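Local coordinates for small ribosomal subunit protein bS6 (Aquifex aeolicus, PDB 2J5A) that probably binds 16S ribosomal RNA together with protein bS18, as a structural component of the small ribosomal subunit, at residues A[80-83]-A[84-88]; A[71-75]-A[76-80]. One frame throughout, in Å; residues are numbered along the deposited sequence.

Interaction 1: A[80-83]-A[84-88]; sequences NELD and FQLKI. With NA (sodium ion), chain B.
Residues 80-83 hand their carbonyls to the amides of residues 84-87 in four successive i to i+4 bonds, the regular backbone of the alpha-helix 78-88. This is the second helix of the S6 fold, in which two helices pack on a four-stranded antiparallel sheet. The straightest of the four bonds runs from Gln85 N to Glu81 O, with an N-H...O angle of 173°; the shortest joins Leu86 N to Leu82 O at 2.8 Å.

On the buried side of the helix Leu82 and Leu86 lie side by side and point the same way, Leu82 CG meeting Leu86 CD1 at 4.2 Å. Leu86 turns CG anti to its own carbonyl carbon (chi1 -58°), which brings that atom back over the preceding turn, 3.2 Å from Leu82 O. Both leucines reach Thr12 of strand 8-16, and Leu86 also meets Trp95 of strand 92-100. An alanine in place of Leu86 would probably open a gap beside Leu82 CG and leave Thr12 and Trp95 with less apolar cover.

Asp83 and Lys87 also stand one turn apart, and both touch Trp95. The lysine chain bends at chi3 and chi4, with CE 4.1 Å from Asp83 OD2, while NZ stays 4.3 Å from the same oxygen; their opposite charges probably attract, although the distance exceeds that of a salt bridge. Phe84 carries Ile88 CG2 over one ring face, 3.8 Å above the plane and offset toward the rim. At the C-terminal end of the helix, backbone carbonyls bind a cation: the sodium ion is bound by Leu86 O at 2.4 Å, Lys87 O, a water and the carbonyls of Asp89 and Val92.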
loop_
_atom_site.group_PDB
_atom_site.type_symbol
_atom_site.label_atom_id
_atom_site.label_comp_id
_atom_site.label_asym_id
_atom_site.label_seq_id
_atom_site.Cartn_x
_atom_site.Cartn_y
_atom_site.Cartn_z
ATOM N N ASN A 80 5.269 3.867 -9.667
ATOM C CA ASN A 80 4.515 3.634 -10.898
ATOM C C ASN A 80 4.053 2.178 -10.976
ATOM O O ASN A 80 2.910 1.879 -11.279
ATOM C CB ASN A 80 5.396 3.926 -12.108
ATOM C CG ASN A 80 4.654 4.636 -13.196
ATOM O OD1 ASN A 80 4.125 5.742 -12.990
ATOM N ND2 ASN A 80 4.601 4.007 -14.385
ATOM N N GLU A 81 4.990 1.295 -10.708
ATOM C CA GLU A 81 4.777 -0.132 -10.750
ATOM C C GLU A 81 3.667 -0.560 -9.797
ATOM O O GLU A 81 2.774 -1.315 -10.163
ATOM C CB GLU A 81 6.068 -0.816 -10.344
ATOM C CG GLU A 81 6.306 -2.100 -11.035
ATOM C CD GLU A 81 6.682 -1.903 -12.487
ATOM O OE1 GLU A 81 7.500 -1.010 -12.776
ATOM O OE2 GLU A 81 6.172 -2.657 -13.328
ATOM N N LEU A 82 3.752 -0.051 -8.566
ATOM C CA LEU A 82 2.910 -0.452 -7.457
ATOM C C LEU A 82 1.510 0.025 -7.752
ATOM O O LEU A 82 0.520 -0.689 -7.569
ATOM C CB LEU A 82 3.447 0.191 -6.177
ATOM C CG LEU A 82 2.885 -0.182 -4.829
ATOM C CD1 LEU A 82 2.745 -1.693 -4.641
ATOM C CD2 LEU A 82 3.799 0.429 -3.765
ATOM N N ASP A 83 1.444 1.239 -8.254
ATOM C CA ASP A 83 0.210 1.820 -8.684
ATOM C C ASP A 83 -0.485 1.001 -9.785
ATOM O O ASP A 83 -1.713 0.799 -9.746
ATOM C CB ASP A 83 0.503 3.223 -9.176
ATOM C CG ASP A 83 -0.727 3.990 -9.473
ATOM O OD1 ASP A 83 -1.273 4.576 -8.527
ATOM O OD2 ASP A 83 -1.125 4.028 -10.654
ATOM N N PHE A 84 0.273 0.543 -10.776
ATOM C CA PHE A 84 -0.306 -0.281 -11.841
ATOM C C PHE A 84 -0.812 -1.607 -11.270
ATOM O O PHE A 84 -1.924 -2.026 -11.534
ATOM C CB PHE A 84 0.719 -0.581 -12.935
ATOM C CG PHE A 84 0.141 -1.287 -14.128
ATOM C CD1 PHE A 84 -0.755 -0.642 -14.954
ATOM C CD2 PHE A 84 0.476 -2.591 -14.411
ATOM C CE1 PHE A 84 -1.283 -1.272 -16.056
ATOM C CE2 PHE A 84 -0.067 -3.236 -15.517
ATOM C CZ PHE A 84 -0.938 -2.567 -16.336
ATOM N N GLN A 85 0.039 -2.252 -10.483
ATOM C CA GLN A 85 -0.310 -3.511 -9.813
ATOM C C GLN A 85 -1.577 -3.391 -8.946
ATOM O O GLN A 85 -2.441 -4.272 -8.967
ATOM C CB GLN A 85 0.857 -3.950 -8.952
ATOM C CG GLN A 85 0.712 -5.330 -8.339
ATOM C CD GLN A 85 1.103 -6.458 -9.297
ATOM O OE1 GLN A 85 1.098 -6.300 -10.532
ATOM N NE2 GLN A 85 1.423 -7.613 -8.720
ATOM N N LEU A 86 -1.700 -2.305 -8.184
ATOM C CA LEU A 86 -2.866 -2.156 -7.320
ATOM C C LEU A 86 -4.095 -1.769 -8.141
ATOM O O LEU A 86 -5.205 -2.182 -7.817
ATOM C CB LEU A 86 -2.607 -1.166 -6.182
ATOM C CG LEU A 86 -1.433 -1.426 -5.200
ATOM C CD1 LEU A 86 -1.255 -0.212 -4.323
ATOM C CD2 LEU A 86 -1.613 -2.669 -4.348
ATOM N N LYS A 87 -3.893 -0.971 -9.190
ATOM C CA LYS A 87 -4.935 -0.665 -10.171
ATOM C C LYS A 87 -5.558 -1.957 -10.754
ATOM O O LYS A 87 -6.763 -2.189 -10.606
ATOM C CB LYS A 87 -4.387 0.214 -11.305
ATOM C CG LYS A 87 -5.463 0.839 -12.194
ATOM C CD LYS A 87 -4.946 1.532 -13.488
ATOM C CE LYS A 87 -3.594 2.260 -13.358
ATOM N NZ LYS A 87 -3.496 3.507 -14.176
ATOM N N ILE A 88 -4.747 -2.810 -11.365
ATOM C CA ILE A 88 -5.293 -3.975 -12.048
ATOM C C ILE A 88 -5.800 -5.073 -11.095
ATOM O O ILE A 88 -6.690 -5.836 -11.478
ATOM C CB ILE A 88 -4.317 -4.553 -13.126
ATOM C CG1 ILE A 88 -3.107 -5.239 -12.485
ATOM C CG2 ILE A 88 -3.873 -3.428 -14.054
ATOM C CD1 ILE A 88 -2.202 -5.932 -13.467
HETATM NA NA NA B . -7.505 -2.476 -8.203
HETATM O O HOH W 1 -9.316 -2.079 -9.248
#

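Interaction 2: A[71-75]-A[76-80]; sequences FKTEN and PQLPN
Thr73 OG1, which lies 3.6 Å from Leu78 CD1, is held by two polar partners: the backbone N of Asn75, from which it accepts at 3.0 Å to close an ST turn, and Gly40 O. OG1 reaches Asn75 N because it stands anti to the backbone N of Thr73 (chi1 -170°).

Asn75 then starts the helix approach with two acceptors. Its side-chain OD1 takes the amide of Gln77 at 3.2 Å, a capping bond bent to 144° at the hydrogen, with the donor above the carbonyl plane. Its backbone O receives Leu78 N at 3.1 Å, nearly straight at the hydrogen (168°) though the donor stands well above the carbonyl plane, and so closes the type I turn 75-78. The amide end of the side chain is held as well, since Asn75 ND2 is hydrogen-bonded to Lys39 O.

Leu78 points its side chain back toward strand 63-73. Its CD1 meets the Phe71 ring obliquely, 4.0 Å from CE2, and lies across the Thr73 side chain. The Phe71 ring in turn meets that of Tyr10 of strand 8-16, their planes inclined at a shallow angle. Together these contacts form a strand-to-helix connection, an ST turn running into a side-chain-capped type I turn, by which strand 63-73 of the S6 sheet passes into helix 78-88.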
loop_
_atom_site.group_PDB
_atom_site.type_symbol
_atom_site.label_atom_id
_atom_site.label_comp_id
_atom_site.label_asym_id
_atom_site.label_seq_id
_atom_site.Cartn_x
_atom_site.Cartn_y
_atom_site.Cartn_z
ATOM N N PHE A 71 8.135 2.431 2.788
ATOM C CA PHE A 71 9.272 1.734 2.233
ATOM C C PHE A 71 10.256 2.725 1.624
ATOM O O PHE A 71 9.918 3.893 1.383
ATOM C CB PHE A 71 8.820 0.673 1.220
ATOM C CG PHE A 71 8.184 1.233 -0.036
ATOM C CD1 PHE A 71 6.831 1.531 -0.072
ATOM C CD2 PHE A 71 8.933 1.415 -1.189
ATOM C CE1 PHE A 71 6.238 2.036 -1.228
ATOM C CE2 PHE A 71 8.357 1.928 -2.357
ATOM C CZ PHE A 71 6.995 2.233 -2.371
ATOM N N LYS A 72 11.491 2.257 1.440
ATOM C CA LYS A 72 12.532 3.042 0.781
ATOM C C LYS A 72 13.056 2.274 -0.425
ATOM O O LYS A 72 13.031 1.050 -0.447
ATOM C CB LYS A 72 13.648 3.437 1.757
ATOM C CG LYS A 72 14.457 2.300 2.389
ATOM C CD LYS A 72 15.590 2.893 3.269
ATOM C CE LYS A 72 16.269 1.880 4.184
ATOM N NZ LYS A 72 17.018 2.587 5.290
ATOM N N THR A 73 13.480 2.992 -1.453
ATOM C CA THR A 73 13.996 2.340 -2.659
ATOM C C THR A 73 14.820 3.297 -3.509
ATOM O O THR A 73 14.575 4.502 -3.512
ATOM C CB THR A 73 12.858 1.798 -3.561
ATOM O OG1 THR A 73 13.411 0.981 -4.601
ATOM C CG2 THR A 73 12.081 2.933 -4.201
ATOM N N GLU A 74 15.769 2.737 -4.249
ATOM C CA GLU A 74 16.501 3.489 -5.280
ATOM C C GLU A 74 15.843 3.327 -6.667
ATOM O O GLU A 74 16.234 3.994 -7.632
ATOM C CB GLU A 74 17.991 3.093 -5.271
ATOM C CG GLU A 74 18.588 3.153 -3.842
ATOM C CD GLU A 74 20.035 3.655 -3.764
ATOM O OE1 GLU A 74 20.315 4.821 -4.144
ATOM O OE2 GLU A 74 20.889 2.889 -3.260
ATOM N N ASN A 75 14.810 2.476 -6.736
ATOM C CA ASN A 75 14.071 2.217 -7.961
ATOM C C ASN A 75 13.026 3.294 -8.227
ATOM O O ASN A 75 11.952 3.301 -7.603
ATOM C CB ASN A 75 13.390 0.857 -7.850
ATOM C CG ASN A 75 12.870 0.352 -9.171
ATOM O OD1 ASN A 75 12.677 1.122 -10.119
ATOM N ND2 ASN A 75 12.640 -0.962 -9.247
ATOM N N PRO A 76 13.293 4.182 -9.196
ATOM C CA PRO A 76 12.445 5.357 -9.332
ATOM C C PRO A 76 11.084 4.997 -9.909
ATOM O O PRO A 76 10.151 5.778 -9.798
ATOM C CB PRO A 76 13.230 6.234 -10.325
ATOM C CG PRO A 76 13.912 5.253 -11.198
ATOM C CD PRO A 76 14.322 4.132 -10.257
ATOM N N GLN A 77 10.990 3.825 -10.530
ATOM C CA GLN A 77 9.725 3.353 -11.102
ATOM C C GLN A 77 8.819 2.552 -10.142
ATOM O O GLN A 77 7.706 2.188 -10.520
ATOM C CB GLN A 77 10.006 2.530 -12.369
ATOM C CG GLN A 77 10.119 3.388 -13.645
ATOM C CD GLN A 77 8.767 3.988 -14.073
ATOM O OE1 GLN A 77 7.755 3.275 -14.153
ATOM N NE2 GLN A 77 8.753 5.294 -14.347
ATOM N N LEU A 78 9.265 2.306 -8.907
ATOM C CA LEU A 78 8.511 1.435 -7.987
ATOM C C LEU A 78 7.102 1.985 -7.715
ATOM O O LEU A 78 6.135 1.231 -7.756
ATOM C CB LEU A 78 9.267 1.191 -6.677
ATOM C CG LEU A 78 9.178 -0.258 -6.176
ATOM C CD1 LEU A 78 10.134 -0.523 -5.022
ATOM C CD2 LEU A 78 7.730 -0.627 -5.798
ATOM N N PRO A 79 6.983 3.301 -7.450
ATOM C CA PRO A 79 5.642 3.882 -7.258
ATOM C C PRO A 79 4.714 3.740 -8.468
ATOM O O PRO A 79 3.513 3.558 -8.303
ATOM C CB PRO A 79 5.915 5.369 -6.973
ATOM C CG PRO A 79 7.375 5.498 -6.736
ATOM C CD PRO A 79 8.060 4.296 -7.295
ATOM N N ASN A 80 5.269 3.867 -9.667
ATOM C CA ASN A 80 4.515 3.634 -10.898
ATOM C C ASN A 80 4.053 2.178 -10.976
ATOM O O ASN A 80 2.910 1.879 -11.279
ATOM C CB ASN A 80 5.396 3.926 -12.108
ATOM C CG ASN A 80 4.654 4.636 -13.196
ATOM O OD1 ASN A 80 4.125 5.742 -12.990
ATOM N ND2 ASN A 80 4.601 4.007 -14.385
#

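Read from the N terminus, interaction 2 comes first: the chain leaves strand 63-73, turns at residues 75-78 and enters helix 78-88. Interaction 1 takes over at Asn80, the residue both share, and carries the same helix to its sodium-bound end. The two follow one another, neither nested nor crossed, with centres about 12 Å apart. Each closes only a local loop, a turn in one and successive helical turns in the other. They touch where Leu82 CD2 packs against Phe71 CE1 at 3.9 Å, so the helix folds back over the strand that precedes it. Beyond them, Leu82 also meets Phe35 and Ile36, tying in helix 22-38.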